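Local coordinates for putative amino acid binding protein (Streptococcus mutans, PDB 4C0R) that probably captures glutathione outside the cell, here in its oxidised disulfide form, and delivers it to the cystine ABC importer TcyBC, at residues Thr13-Tyr18 and Glu163-Glu168; Asp59-Gln64 and Ile195-Gln200; Asn89-Val94 and Phe159-Lys164. All blocks are in the same frame, centred on the assembly; numbering follows the deposited sequence.

Contact 1: residues Thr13-Tyr18 and Glu163-Glu168. With GDS (oxidized glutathione disulfide), chain C.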
loop_
_atom_site.group_PDB
_atom_site.type_symbol
_atom_site.label_atom_id
_atom_site.label_comp_id
_atom_site.label_asym_id
_atom_site.label_seq_id
_atom_site.Cartn_x
_atom_site.Cartn_y
_atom_site.Cartn_z
ATOM N N THR A 13 -0.286 6.849 -4.398
ATOM C CA THR A 13 -0.233 6.500 -2.993
ATOM C C THR A 13 1.072 6.985 -2.349
ATOM O O THR A 13 1.965 6.177 -2.049
ATOM C CB THR A 13 -0.434 4.978 -2.808
ATOM O OG1 THR A 13 -1.562 4.533 -3.605
ATOM C CG2 THR A 13 -0.674 4.596 -1.368
ATOM N N ASN A 14 1.156 8.273 -2.170
ATOM C CA ASN A 14 2.338 8.867 -1.559
ATOM C C ASN A 14 2.443 8.356 -0.132
ATOM O O ASN A 14 1.450 8.353 0.562
ATOM C CB ASN A 14 2.127 10.382 -1.616
ATOM C CG ASN A 14 3.183 11.214 -0.981
ATOM O OD1 ASN A 14 4.266 10.804 -0.602
ATOM N ND2 ASN A 14 2.821 12.491 -0.815
ATOM N N PRO A 15 3.631 7.912 0.324
ATOM C CA PRO A 15 4.957 7.961 -0.292
ATOM C C PRO A 15 5.467 6.646 -0.851
ATOM O O PRO A 15 6.634 6.512 -1.126
ATOM C CB PRO A 15 5.830 8.358 0.863
ATOM C CG PRO A 15 5.216 7.608 2.011
ATOM C CD PRO A 15 3.734 7.640 1.780
ATOM N N PHE A 16 4.577 5.679 -1.075
ATOM C CA PHE A 16 4.985 4.393 -1.621
ATOM C C PHE A 16 5.181 4.434 -3.116
ATOM O O PHE A 16 6.111 3.860 -3.655
ATOM C CB PHE A 16 4.006 3.244 -1.215
ATOM C CG PHE A 16 4.282 2.737 0.183
ATOM C CD1 PHE A 16 3.772 3.424 1.302
ATOM C CD2 PHE A 16 5.090 1.645 0.402
ATOM C CE1 PHE A 16 4.088 3.006 2.530
ATOM C CE2 PHE A 16 5.400 1.246 1.651
ATOM C CZ PHE A 16 4.917 1.914 2.704
ATOM N N SER A 17 4.277 5.139 -3.767
ATOM C CA SER A 17 4.255 5.172 -5.221
ATOM C C SER A 17 3.535 6.442 -5.667
ATOM O O SER A 17 2.347 6.614 -5.400
ATOM C CB SER A 17 3.635 3.933 -5.833
ATOM O OG SER A 17 3.626 4.067 -7.274
ATOM N N TYR A 18 4.270 7.344 -6.291
ATOM C CA TYR A 18 3.719 8.681 -6.658
ATOM C C TYR A 18 4.631 9.334 -7.698
ATOM O O TYR A 18 5.727 8.907 -7.932
ATOM C CB TYR A 18 3.566 9.612 -5.440
ATOM C CG TYR A 18 4.834 10.039 -4.736
ATOM C CD1 TYR A 18 5.454 9.206 -3.787
ATOM C CD2 TYR A 18 5.412 11.259 -4.990
ATOM C CE1 TYR A 18 6.606 9.566 -3.179
ATOM C CE2 TYR A 18 6.589 11.638 -4.332
ATOM C CZ TYR A 18 7.163 10.782 -3.432
ATOM O OH TYR A 18 8.318 11.129 -2.751
ATOM N N GLU A 163 -3.543 2.791 5.700
ATOM C CA GLU A 163 -2.212 2.695 6.335
ATOM C C GLU A 163 -1.724 4.056 6.866
ATOM O O GLU A 163 -1.917 5.076 6.239
ATOM C CB GLU A 163 -1.203 2.146 5.330
ATOM C CG GLU A 163 -1.248 0.638 5.116
ATOM C CD GLU A 163 -2.353 0.084 4.267
ATOM O OE1 GLU A 163 -3.039 0.829 3.545
ATOM O OE2 GLU A 163 -2.495 -1.128 4.356
ATOM N N LYS A 164 -1.069 4.009 8.025
ATOM C CA LYS A 164 -0.575 5.164 8.721
ATOM C C LYS A 164 0.403 5.994 7.920
ATOM O O LYS A 164 0.317 7.189 7.948
ATOM C CB LYS A 164 0.125 4.696 10.004
ATOM C CG LYS A 164 0.469 5.800 10.965
ATOM C CD LYS A 164 0.738 5.218 12.343
ATOM C CE LYS A 164 0.786 6.336 13.384
ATOM N NZ LYS A 164 1.081 5.769 14.701
ATOM N N ILE A 165 1.365 5.368 7.253
ATOM C CA ILE A 165 2.424 6.132 6.624
ATOM C C ILE A 165 1.831 7.089 5.558
ATOM O O ILE A 165 2.125 8.301 5.552
ATOM C CB ILE A 165 3.490 5.218 6.043
ATOM C CG1 ILE A 165 4.268 4.457 7.125
ATOM C CG2 ILE A 165 4.478 6.054 5.186
ATOM C CD1 ILE A 165 5.097 3.323 6.636
ATOM N N SER A 166 0.941 6.602 4.696
ATOM C CA SER A 166 0.331 7.485 3.721
ATOM C C SER A 166 -0.625 8.482 4.361
ATOM O O SER A 166 -0.656 9.629 3.986
ATOM C CB SER A 166 -0.410 6.726 2.621
ATOM O OG SER A 166 0.493 6.115 1.734
ATOM N N ALA A 167 -1.409 8.018 5.340
ATOM C CA ALA A 167 -2.344 8.939 5.994
ATOM C C ALA A 167 -1.607 10.145 6.566
ATOM O O ALA A 167 -2.008 11.291 6.359
ATOM C CB ALA A 167 -3.127 8.233 7.072
ATOM N N GLU A 168 -0.571 9.872 7.334
ATOM C CA GLU A 168 0.193 10.918 8.006
ATOM C C GLU A 168 0.891 11.809 6.992
ATOM O O GLU A 168 0.904 13.042 7.115
ATOM C CB GLU A 168 1.148 10.325 9.037
ATOM C CG GLU A 168 0.410 9.705 10.220
ATOM C CD GLU A 168 1.306 9.340 11.359
ATOM O OE1 GLU A 168 2.465 8.937 11.139
ATOM O OE2 GLU A 168 0.800 9.436 12.493
HETATM C CD1 GDS C . -8.746 3.379 -8.181
HETATM N N2 GDS C . -8.565 4.419 -7.160
HETATM C CA2 GDS C . -7.263 4.977 -7.092
HETATM C C2 GDS C . -6.904 6.095 -8.007
HETATM O O2 GDS C . -5.710 6.325 -8.294
HETATM C CB2 GDS C . -6.195 4.506 -6.182
HETATM S SG2 GDS C . -6.749 3.282 -5.015
HETATM N N3 GDS C . -7.986 6.893 -8.543
HETATM C CA3 GDS C . -7.693 7.944 -9.517
HETATM C C3 GDS C . -8.155 7.341 -10.842
HETATM O OE3 GDS C . -8.707 8.062 -11.731
HETATM O OE4 GDS C . -8.021 6.109 -11.099
HETATM N N4 GDS C . -5.781 2.805 -1.956
HETATM C CA4 GDS C . -6.631 3.820 -1.381
HETATM C C4 GDS C . -7.868 3.206 -0.826
HETATM O OE5 GDS C . -7.914 1.977 -0.511
HETATM O OE6 GDS C . -8.845 3.980 -0.624
HETATM C C5 GDS C . -4.582 3.214 -2.618
HETATM O O5 GDS C . -4.275 4.404 -2.651
HETATM C CA5 GDS C . -3.869 2.122 -3.279
HETATM N N5 GDS C . -3.835 0.858 -2.667
HETATM C CB5 GDS C . -3.942 2.167 -4.770
HETATM S SG5 GDS C . -5.595 1.635 -5.293
HETATM C CA6 GDS C . -3.846 -2.093 1.021
HETATM C C6 GDS C . -4.022 -3.302 0.117
HETATM O OE7 GDS C . -5.151 -3.501 -0.411
HETATM O OE8 GDS C . -3.065 -4.078 -0.117
HETATM N N6 GDS C . -2.533 -2.225 1.681
HETATM C CB6 GDS C . -3.964 -0.824 0.256
HETATM C CG6 GDS C . -3.168 -0.942 -1.063
HETATM C CD6 GDS C . -3.016 0.462 -1.609
HETATM O O6 GDS C . -2.196 1.303 -1.212
#
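A turn and the first turn of a helix meet here at one close point, Asn14 CA lying 5.8 Å from Ser166 CA. In this two-lobed binding-protein fold, residues 13-18 turn from strand 12-13 into strand 17-20, with a classic beta bulge in which Phe16 and Ser17 both face Thr13, whose carbonyl oxygen accepts both their amides. Helix 164-173 begins just after the N-cap residue Glu163. The peptide bond before Pro15 is cis, and the Asn14 carbonyl takes one bond from the helix: Ser166 OG donates to Asn14 O at 2.7 Å. Its approach is from above the carbonyl plane, 45° out of it, rather than along a lone pair. Ser166 holds its OG beside its own backbone N (chi1 -73°), where the hydroxyl also comes to the edge of the Phe16 ring, near the ring plane. Next to this polar point sits a small apolar patch. Ile165 CG2 meets the Pro15 ring at CG, 3.6 Å away, the two side chains crossing at about a right angle, and the same methyl approaches Phe16 CE1 at 4.1 Å. Leu228 of helix 219-228 touches Pro15, Phe16 and Ile165 together, so the patch is covered from a third element. Both segments also face the bound oxidised glutathione. Glu163, bent at chi2 (77°), accepts from the ligand's amine N6 through OE2 at 2.9 Å, an approach of opposite charges if, as is likely, the amine is protonated. Thr13 CG2, anti to the backbone N, lies between Ser166 OG and GDS O6, 3.6 Å from each. The other branch, beside the backbone N, reaches the ligand too: besides a bond with Asn68, Thr13 OG1 donates to GDS O5 at 2.9 Å.

Contact 2: residues Asp59-Gln64 and Ile195-Gln200. With CD (cadmium ion), chain U.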
loop_
_atom_site.group_PDB
_atom_site.type_symbol
_atom_site.label_atom_id
_atom_site.label_comp_id
_atom_site.label_asym_id
_atom_site.label_seq_id
_atom_site.Cartn_x
_atom_site.Cartn_y
_atom_site.Cartn_z
ATOM N N ASP A 59 -2.168 -11.524 -13.974
ATOM C CA ASP A 59 -2.827 -12.786 -14.365
ATOM C C ASP A 59 -2.457 -13.172 -15.792
ATOM O O ASP A 59 -2.326 -14.356 -16.102
ATOM C CB ASP A 59 -4.340 -12.614 -14.376
ATOM C CG ASP A 59 -4.936 -12.461 -12.983
ATOM O OD1 ASP A 59 -4.271 -12.823 -11.996
ATOM O OD2 ASP A 59 -6.074 -11.989 -12.896
ATOM N N SER A 60 -2.344 -12.195 -16.679
ATOM C CA SER A 60 -2.101 -12.493 -18.099
ATOM C C SER A 60 -0.619 -12.472 -18.490
ATOM O O SER A 60 -0.255 -12.665 -19.664
ATOM C CB SER A 60 -2.858 -11.502 -18.939
ATOM O OG SER A 60 -2.335 -10.179 -18.830
ATOM N N ASP A 61 0.234 -12.229 -17.506
ATOM C CA ASP A 61 1.644 -11.957 -17.734
ATOM C C ASP A 61 1.996 -10.779 -18.647
ATOM O O ASP A 61 3.117 -10.707 -19.148
ATOM C CB ASP A 61 2.424 -13.215 -18.153
ATOM C CG ASP A 61 3.198 -13.797 -16.979
ATOM O OD1 ASP A 61 4.342 -13.251 -16.622
ATOM O OD2 ASP A 61 2.611 -14.733 -16.399
ATOM N N LYS A 62 1.075 -9.825 -18.786
ATOM C CA LYS A 62 1.364 -8.515 -19.310
ATOM C C LYS A 62 2.337 -7.835 -18.348
ATOM O O LYS A 62 3.219 -7.134 -18.768
ATOM C CB LYS A 62 0.104 -7.657 -19.408
ATOM C CG LYS A 62 0.334 -6.219 -19.847
ATOM C CD LYS A 62 -1.011 -5.483 -19.970
ATOM C CE LYS A 62 -0.889 -4.080 -20.575
ATOM N NZ LYS A 62 -2.231 -3.542 -20.934
ATOM N N TYR A 63 2.125 -8.022 -17.047
ATOM C CA TYR A 63 3.034 -7.452 -16.061
ATOM C C TYR A 63 3.686 -8.589 -15.294
ATOM O O TYR A 63 3.094 -9.652 -15.154
ATOM C CB TYR A 63 2.270 -6.551 -15.036
ATOM C CG TYR A 63 1.496 -5.416 -15.638
ATOM C CD1 TYR A 63 2.045 -4.617 -16.619
ATOM C CD2 TYR A 63 0.203 -5.158 -15.220
ATOM C CE1 TYR A 63 1.323 -3.584 -17.191
ATOM C CE2 TYR A 63 -0.515 -4.103 -15.788
ATOM C CZ TYR A 63 0.060 -3.344 -16.764
ATOM O OH TYR A 63 -0.664 -2.282 -17.319
ATOM N N GLN A 64 4.902 -8.375 -14.775
ATOM C CA GLN A 64 5.627 -9.375 -13.988
ATOM C C GLN A 64 5.694 -9.070 -12.494
ATOM O O GLN A 64 5.771 -9.988 -11.703
ATOM C CB GLN A 64 7.046 -9.581 -14.515
ATOM C CG GLN A 64 7.097 -10.237 -15.892
ATOM C CD GLN A 64 6.503 -9.387 -16.999
ATOM O OE1 GLN A 64 6.925 -8.247 -17.236
ATOM N NE2 GLN A 64 5.514 -9.937 -17.683
ATOM N N ILE A 195 4.533 -8.179 -5.365
ATOM C CA ILE A 195 3.931 -9.394 -5.831
ATOM C C ILE A 195 4.363 -9.679 -7.263
ATOM O O ILE A 195 4.845 -8.801 -7.965
ATOM C CB ILE A 195 2.394 -9.377 -5.734
ATOM C CG1 ILE A 195 1.794 -8.223 -6.539
ATOM C CG2 ILE A 195 1.905 -9.360 -4.295
ATOM C CD1 ILE A 195 0.243 -8.272 -6.595
ATOM N N PHE A 196 4.219 -10.944 -7.671
ATOM C CA PHE A 196 4.690 -11.331 -8.992
ATOM C C PHE A 196 3.675 -12.226 -9.680
ATOM O O PHE A 196 2.931 -12.961 -9.032
ATOM C CB PHE A 196 6.001 -12.131 -8.952
ATOM C CG PHE A 196 7.091 -11.475 -8.155
ATOM C CD1 PHE A 196 7.134 -11.596 -6.786
ATOM C CD2 PHE A 196 8.073 -10.767 -8.788
ATOM C CE1 PHE A 196 8.152 -11.000 -6.034
ATOM C CE2 PHE A 196 9.084 -10.160 -8.058
ATOM C CZ PHE A 196 9.123 -10.285 -6.666
ATOM N N ALA A 197 3.750 -12.224 -10.998
ATOM C CA ALA A 197 2.989 -13.189 -11.793
ATOM C C ALA A 197 3.450 -14.567 -11.351
ATOM O O ALA A 197 4.598 -14.784 -10.946
ATOM C CB ALA A 197 3.226 -12.933 -13.283
ATOM N N GLN A 198 2.514 -15.525 -11.377
ATOM C CA GLN A 198 2.766 -16.790 -10.731
ATOM C C GLN A 198 3.893 -17.600 -11.353
ATOM O O GLN A 198 4.543 -18.403 -10.647
ATOM C CB GLN A 198 1.441 -17.583 -10.674
ATOM C CG GLN A 198 1.433 -18.581 -9.553
ATOM C CD GLN A 198 0.081 -19.237 -9.403
ATOM O OE1 GLN A 198 -0.583 -19.546 -10.400
ATOM N NE2 GLN A 198 -0.319 -19.480 -8.169
ATOM N N ASP A 199 4.180 -17.370 -12.630
ATOM C CA ASP A 199 5.247 -18.085 -13.292
ATOM C C ASP A 199 6.624 -17.438 -13.131
ATOM O O ASP A 199 7.593 -17.889 -13.710
ATOM C CB ASP A 199 4.959 -18.327 -14.775
ATOM C CG ASP A 199 4.751 -17.075 -15.557
ATOM O OD1 ASP A 199 4.982 -15.957 -15.052
ATOM O OD2 ASP A 199 4.343 -17.205 -16.731
ATOM N N GLN A 200 6.718 -16.403 -12.316
ATOM C CA GLN A 200 7.985 -15.661 -12.212
ATOM C C GLN A 200 8.806 -16.044 -10.991
ATOM O O GLN A 200 9.334 -15.181 -10.299
ATOM C CB GLN A 200 7.705 -14.150 -12.194
ATOM C CG GLN A 200 7.083 -13.632 -13.501
ATOM C CD GLN A 200 8.062 -13.695 -14.666
ATOM O OE1 GLN A 200 9.264 -13.581 -14.458
ATOM N NE2 GLN A 200 7.560 -13.878 -15.881
HETATM CD CD CD U . 5.263 -15.289 -18.120
HETATM O O HOH W 1 1.817 -16.490 -14.519
#
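A loop after a helix and the end of a strand meet here, closest where Gln64 CA stands 5.1 Å from Ala197 CA: residues 59-64 close helix 51-59 in a Schellman motif with Asp61 at positive phi (57°), and residues 195-200 leave strand 191-196 through a type I turn from Ala197 to Gln200. One backbone bond joins them, Ala197 N to Gln64 O at 3.1 Å, the donor standing 44° out of the carbonyl plane. Asp61 and Asp199 reach toward each other tip to tip, their carboxylate planes 48° apart and Asp61 OD2 only 3.0 Å from Asp199 OD1. Such a pairing of acceptors would be repulsive alone; the cadmium ion probably offsets it, bound by Asp61 OD1 at 2.7 Å and by Asp199 OD2 at 2.5 Å. A water adds a second link, donating to Asp61 OD2 and accepting from Asp199 N. Gln200, bent at chi2, sends NE2 to Asp61 OD1 in a weak bond of 3.4 Å, and the CG of Gln64 packs against that amide while its own OE1 turns to Thr6. Ala197 CB touches both carboxylate oxygens of Asp61, 3.5 Å from Asp61 OD1. This is a two-aspartate cadmium site between a helix C-terminus and a strand-to-helix turn.

Contact 3: residues Asn89-Val94 and Phe159-Lys164. With GDS (oxidized glutathione disulfide), chain C.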
loop_
_atom_site.group_PDB
_atom_site.type_symbol
_atom_site.label_atom_id
_atom_site.label_comp_id
_atom_site.label_asym_id
_atom_site.label_seq_id
_atom_site.Cartn_x
_atom_site.Cartn_y
_atom_site.Cartn_z
ATOM N N ASN A 89 3.451 -1.313 8.045
ATOM C CA ASN A 89 2.641 -0.133 7.863
ATOM C C ASN A 89 1.253 -0.336 8.441
ATOM O O ASN A 89 0.313 -0.781 7.758
ATOM C CB ASN A 89 2.554 0.136 6.385
ATOM C CG ASN A 89 2.059 1.502 6.032
ATOM O OD1 ASN A 89 1.788 2.322 6.900
ATOM N ND2 ASN A 89 1.977 1.775 4.733
ATOM N N PRO A 90 1.077 -0.030 9.750
ATOM C CA PRO A 90 -0.181 -0.375 10.366
ATOM C C PRO A 90 -1.312 0.561 10.008
ATOM O O PRO A 90 -1.102 1.648 9.497
ATOM C CB PRO A 90 0.138 -0.287 11.869
ATOM C CG PRO A 90 1.126 0.737 11.972
ATOM C CD PRO A 90 2.007 0.594 10.701
ATOM N N LEU A 91 -2.544 0.111 10.257
ATOM C CA LEU A 91 -3.686 0.898 9.895
ATOM C C LEU A 91 -4.025 1.952 10.909
ATOM O O LEU A 91 -3.827 1.784 12.132
ATOM C CB LEU A 91 -4.943 0.033 9.708
ATOM C CG LEU A 91 -4.897 -0.877 8.521
ATOM C CD1 LEU A 91 -6.152 -1.761 8.564
ATOM C CD2 LEU A 91 -4.854 -0.067 7.262
ATOM N N VAL A 92 -4.605 3.016 10.395
ATOM C CA VAL A 92 -5.207 4.076 11.216
ATOM C C VAL A 92 -6.610 4.461 10.697
ATOM O O VAL A 92 -6.985 4.202 9.559
ATOM C CB VAL A 92 -4.368 5.352 11.284
ATOM C CG1 VAL A 92 -3.073 5.073 11.910
ATOM C CG2 VAL A 92 -4.191 5.990 9.859
ATOM N N LEU A 93 -7.378 5.065 11.593
ATOM C CA LEU A 93 -8.612 5.685 11.324
ATOM C C LEU A 93 -8.329 7.182 11.225
ATOM O O LEU A 93 -7.793 7.776 12.148
ATOM C CB LEU A 93 -9.501 5.389 12.543
ATOM C CG LEU A 93 -10.948 5.702 12.682
ATOM C CD1 LEU A 93 -11.758 5.357 11.443
ATOM C CD2 LEU A 93 -11.441 4.914 13.901
ATOM N N VAL A 94 -8.659 7.788 10.101
ATOM C CA VAL A 94 -8.524 9.201 9.880
ATOM C C VAL A 94 -9.901 9.844 10.091
ATOM O O VAL A 94 -10.863 9.473 9.441
ATOM C CB VAL A 94 -8.093 9.510 8.441
ATOM C CG1 VAL A 94 -7.939 11.004 8.232
ATOM C CG2 VAL A 94 -6.787 8.754 8.117
ATOM N N PHE A 159 -15.083 9.382 7.967
ATOM C CA PHE A 159 -13.804 8.820 8.354
ATOM C C PHE A 159 -13.184 8.139 7.149
ATOM O O PHE A 159 -13.916 7.847 6.175
ATOM C CB PHE A 159 -13.937 7.782 9.493
ATOM C CG PHE A 159 -14.624 6.500 9.111
ATOM C CD1 PHE A 159 -15.988 6.370 9.225
ATOM C CD2 PHE A 159 -13.908 5.403 8.651
ATOM C CE1 PHE A 159 -16.606 5.215 8.911
ATOM C CE2 PHE A 159 -14.503 4.231 8.344
ATOM C CZ PHE A 159 -15.894 4.126 8.469
ATOM N N LYS A 160 -11.877 7.841 7.238
ATOM C CA LYS A 160 -11.210 6.984 6.236
ATOM C C LYS A 160 -10.192 6.104 6.968
ATOM O O LYS A 160 -9.369 6.598 7.717
ATOM C CB LYS A 160 -10.497 7.825 5.171
ATOM C CG LYS A 160 -9.665 7.036 4.154
ATOM C CD LYS A 160 -10.517 6.108 3.307
ATOM C CE LYS A 160 -9.662 5.370 2.290
ATOM N NZ LYS A 160 -10.445 4.395 1.507
ATOM N N ILE A 161 -10.266 4.806 6.719
ATOM C CA ILE A 161 -9.292 3.848 7.225
ATOM C C ILE A 161 -8.216 3.576 6.159
ATOM O O ILE A 161 -8.521 3.297 5.002
ATOM C CB ILE A 161 -9.913 2.516 7.644
ATOM C CG1 ILE A 161 -10.952 2.746 8.741
ATOM C CG2 ILE A 161 -8.841 1.531 8.102
ATOM C CD1 ILE A 161 -11.764 1.512 9.051
ATOM N N PHE A 162 -6.961 3.772 6.526
ATOM C CA PHE A 162 -5.867 3.470 5.608
ATOM C C PHE A 162 -4.599 3.249 6.379
ATOM O O PHE A 162 -4.535 3.532 7.587
ATOM C CB PHE A 162 -5.659 4.643 4.614
ATOM C CG PHE A 162 -4.942 4.184 3.337
ATOM C CD1 PHE A 162 -5.607 3.359 2.422
ATOM C CD2 PHE A 162 -3.638 4.486 3.122
ATOM C CE1 PHE A 162 -4.956 2.868 1.290
ATOM C CE2 PHE A 162 -2.975 3.983 1.974
ATOM C CZ PHE A 162 -3.669 3.180 1.055
ATOM N N GLU A 163 -3.543 2.791 5.700
ATOM C CA GLU A 163 -2.212 2.695 6.335
ATOM C C GLU A 163 -1.724 4.056 6.866
ATOM O O GLU A 163 -1.917 5.076 6.239
ATOM C CB GLU A 163 -1.203 2.146 5.330
ATOM C CG GLU A 163 -1.248 0.638 5.116
ATOM C CD GLU A 163 -2.353 0.084 4.267
ATOM O OE1 GLU A 163 -3.039 0.829 3.545
ATOM O OE2 GLU A 163 -2.495 -1.128 4.356
ATOM N N LYS A 164 -1.069 4.009 8.025
ATOM C CA LYS A 164 -0.575 5.164 8.721
ATOM C C LYS A 164 0.403 5.994 7.920
ATOM O O LYS A 164 0.317 7.189 7.948
ATOM C CB LYS A 164 0.125 4.696 10.004
ATOM C CG LYS A 164 0.469 5.800 10.965
ATOM C CD LYS A 164 0.738 5.218 12.343
ATOM C CE LYS A 164 0.786 6.336 13.384
ATOM N NZ LYS A 164 1.081 5.769 14.701
HETATM C CD1 GDS C . -8.746 3.379 -8.181
HETATM N N2 GDS C . -8.565 4.419 -7.160
HETATM C CA2 GDS C . -7.263 4.977 -7.092
HETATM C C2 GDS C . -6.904 6.095 -8.007
HETATM O O2 GDS C . -5.710 6.325 -8.294
HETATM C CB2 GDS C . -6.195 4.506 -6.182
HETATM S SG2 GDS C . -6.749 3.282 -5.015
HETATM N N3 GDS C . -7.986 6.893 -8.543
HETATM C CA3 GDS C . -7.693 7.944 -9.517
HETATM C C3 GDS C . -8.155 7.341 -10.842
HETATM O OE3 GDS C . -8.707 8.062 -11.731
HETATM O OE4 GDS C . -8.021 6.109 -11.099
HETATM N N4 GDS C . -5.781 2.805 -1.956
HETATM C CA4 GDS C . -6.631 3.820 -1.381
HETATM C C4 GDS C . -7.868 3.206 -0.826
HETATM O OE5 GDS C . -7.914 1.977 -0.511
HETATM O OE6 GDS C . -8.845 3.980 -0.624
HETATM C C5 GDS C . -4.582 3.214 -2.618
HETATM O O5 GDS C . -4.275 4.404 -2.651
HETATM C CA5 GDS C . -3.869 2.122 -3.279
HETATM N N5 GDS C . -3.835 0.858 -2.667
HETATM C CB5 GDS C . -3.942 2.167 -4.770
HETATM S SG5 GDS C . -5.595 1.635 -5.293
HETATM C CA6 GDS C . -3.846 -2.093 1.021
HETATM C C6 GDS C . -4.022 -3.302 0.117
HETATM O OE7 GDS C . -5.151 -3.501 -0.411
HETATM O OE8 GDS C . -3.065 -4.078 -0.117
HETATM N N6 GDS C . -2.533 -2.225 1.681
HETATM C CB6 GDS C . -3.964 -0.824 0.256
HETATM C CG6 GDS C . -3.168 -0.942 -1.063
HETATM C CD6 GDS C . -3.016 0.462 -1.609
HETATM O O6 GDS C . -2.196 1.303 -1.212
HETATM O O HOH W 2 -1.374 -2.428 6.384
#
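Over the centre of the Phe162 ring, on one face, stands Glu163 OE1, 3.4 Å above the plane, and at the ring edge, near its plane, lies the ligand oxygen GDS O6, 3.3 Å from Phe162 CZ. The Phe159 ring is met obliquely by Leu93 CD1, which comes within 3.5 Å of Phe159 CD2. Asn89 lays its flat amide against the start of the Glu163 side chain, ND2 at 3.3 Å from Glu163 CB, the amide and carboxylate planes 56° apart; Asn89 OD1 accepts from Ile165 N. Strand 91-94 and strand 160-163 form an antiparallel pair, directions 150° apart, in the mixed sheet of this family 3 binding-protein fold. Val92 with Phe162 and Val94 with Lys160 are hydrogen-bonded pairs; Val92 N meets Phe162 O at 2.9 Å, nearly straight (171°). Past the non-hydrogen-bonded pair Leu91 and Glu163, Lys164 N donates to Pro90 O, nearly along the C=O axis. Leu93 and Ile161 share one face, meeting through Leu93 CD1 and Ile161 CG1. On the other face Lys160, bent at chi2, carries NZ to the carboxylate oxygen GDS OE6 at 2.7 Å, with Gln148 a further partner. One water donates to both Asn89 O and Glu163 OE2.

How the contacts relate
Contacts 1 and 3 are buried, share Glu163 and Lys164, and both touch the glutathione disulfide; their centres are 10 Å apart. Strand 160-163 of contact 3 runs straight into the helix of contact 1, and Phe16 CE1 packs on Asn89 ND2 at 3.3 Å, so the turn of contact 1 touches the lead-in to the strand pair. Contact 2 is only partly buried, its centre about 25 Å and 29 Å from those of contacts 1 and 3, though strands 191-196 and 81-96 are neighbours in one sheet. Contact 3 pairs backbones and contact 1 packs apolar groups round one serine bond, both lending side chains to the ligand (Thr13, Lys160, Glu163); contact 2 instead binds a metal ion.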